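(R)-S-adenosyl-L-methionine hydrolase (Thermus thermophilus, PDB 2CW5) catalyses the hydrolysis of S-adenosyl-L-methionine to adenosine and L-methionine, without chlorinase or fluorinase activity, and works as a homotrimer. Local coordinates at residues Arg78-Ala82 with Val89-Asn93. Residue numbers count along the deposited sequence, not the author numbering.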
loop_
_atom_site.group_PDB
_atom_site.type_symbol
_atom_site.label_atom_id
_atom_site.label_comp_id
_atom_site.label_asym_id
_atom_site.label_seq_id
_atom_site.Cartn_x
_atom_site.Cartn_y
_atom_site.Cartn_z
ATOM N N ARG C 78 17.912 1.541 -20.760
ATOM C CA ARG C 78 17.038 1.431 -21.962
ATOM C C ARG C 78 15.635 0.951 -21.575
ATOM O O ARG C 78 15.487 -0.021 -20.835
ATOM C CB ARG C 78 17.666 0.459 -22.966
ATOM C CG ARG C 78 16.865 0.281 -24.236
ATOM C CD ARG C 78 17.656 -0.431 -25.330
ATOM N NE ARG C 78 17.847 -1.856 -25.073
ATOM C CZ ARG C 78 18.269 -2.721 -25.991
ATOM N NH1 ARG C 78 18.540 -2.302 -27.221
ATOM N NH2 ARG C 78 18.414 -4.003 -25.689
ATOM N N ALA C 79 14.613 1.642 -22.075
ATOM C CA ALA C 79 13.220 1.289 -21.797
ATOM C C ALA C 79 12.690 0.446 -22.953
ATOM O O ALA C 79 12.749 0.866 -24.107
ATOM C CB ALA C 79 12.378 2.551 -21.636
ATOM N N VAL C 80 12.166 -0.738 -22.647
ATOM C CA VAL C 80 11.670 -1.617 -23.700
ATOM C C VAL C 80 10.322 -2.281 -23.463
ATOM O O VAL C 80 9.755 -2.246 -22.370
ATOM C CB VAL C 80 12.667 -2.769 -23.987
ATOM C CG1 VAL C 80 14.014 -2.212 -24.408
ATOM C CG2 VAL C 80 12.818 -3.647 -22.746
ATOM N N ALA C 81 9.823 -2.883 -24.535
ATOM C CA ALA C 81 8.592 -3.647 -24.528
ATOM C C ALA C 81 9.033 -4.932 -25.230
ATOM O O ALA C 81 9.679 -4.871 -26.278
ATOM C CB ALA C 81 7.524 -2.948 -25.333
ATOM N N ALA C 82 8.731 -6.081 -24.633
ATOM C CA ALA C 82 9.088 -7.377 -25.213
ATOM C C ALA C 82 7.796 -8.174 -25.357
ATOM O O ALA C 82 6.972 -8.195 -24.444
ATOM C CB ALA C 82 10.069 -8.108 -24.310
ATOM N N VAL C 89 6.620 -4.693 -20.268
ATOM C CA VAL C 89 6.986 -3.290 -20.408
ATOM C C VAL C 89 7.778 -2.888 -19.176
ATOM O O VAL C 89 7.280 -2.953 -18.055
ATOM C CB VAL C 89 5.741 -2.393 -20.525
ATOM C CG1 VAL C 89 6.154 -0.918 -20.594
ATOM C CG2 VAL C 89 4.938 -2.784 -21.750
ATOM N N GLY C 90 9.025 -2.486 -19.387
ATOM C CA GLY C 90 9.854 -2.092 -18.270
ATOM C C GLY C 90 11.290 -1.881 -18.700
ATOM O O GLY C 90 11.592 -1.922 -19.892
ATOM N N PRO C 91 12.196 -1.638 -17.744
ATOM C CA PRO C 91 13.620 -1.413 -18.011
ATOM C C PRO C 91 14.344 -2.661 -18.499
ATOM O O PRO C 91 14.067 -3.775 -18.055
ATOM C CB PRO C 91 14.147 -0.933 -16.664
ATOM C CG PRO C 91 13.284 -1.702 -15.695
ATOM C CD PRO C 91 11.911 -1.526 -16.304
ATOM N N ASP C 92 15.265 -2.460 -19.434
ATOM C CA ASP C 92 16.050 -3.550 -19.995
ATOM C C ASP C 92 17.251 -3.759 -19.080
ATOM O O ASP C 92 18.392 -3.452 -19.438
ATOM C CB ASP C 92 16.499 -3.182 -21.414
ATOM C CG ASP C 92 17.172 -4.333 -22.142
ATOM O OD1 ASP C 92 16.925 -5.506 -21.791
ATOM O OD2 ASP C 92 17.940 -4.059 -23.089
ATOM N N ASN C 93 16.980 -4.273 -17.884
ATOM C CA ASN C 93 18.024 -4.506 -16.902
ATOM C C ASN C 93 17.986 -5.914 -16.315
ATOM O O ASN C 93 18.576 -6.169 -15.263
ATOM C CB ASN C 93 17.927 -3.469 -15.775
ATOM C CG ASN C 93 16.583 -3.493 -15.062
ATOM O OD1 ASN C 93 15.767 -4.400 -15.266
ATOM N ND2 ASN C 93 16.350 -2.494 -14.207
#
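R78 is held to D92 twice. Its backbone O accepts a hydrogen bond from D92 N (2.8 Å, N-H...O 162°), and its guanidinium forms a salt bridge in which both NE (3.0 Å) and NH2 (2.6 Å) donate to the single oxygen D92 OD2; NH2 also bonds T162. A79 faces P91 as a non-hydrogen-bonded antiparallel pair, CA to CA 4.7 Å, and both side chains reach F138 of helix 133-147. At V80 the pairing is hydrogen-bonded: V80 N to G90 O and G90 N to V80 O each span 3.1 Å, near linear at 165° and 168°, while V80 CG2 lies 3.9 Å from D92 CB. A81 then meets V89 on the A79-P91 face, with A81 CB 4.4 Å from V89 CG2. Beyond this ladder, D92 (phi/psi -86°/70°) centres an inverse gamma turn, with a weak N93 N to P91 O hydrogen bond (3.0 Å). Strands 79-83 and 87-89 form a beta hairpin in the N-terminal domain's mixed sheet; pairing continues past the corner at G90 to P91, about 4 Å, side chain to side chain, from D70, which probably binds adenosine.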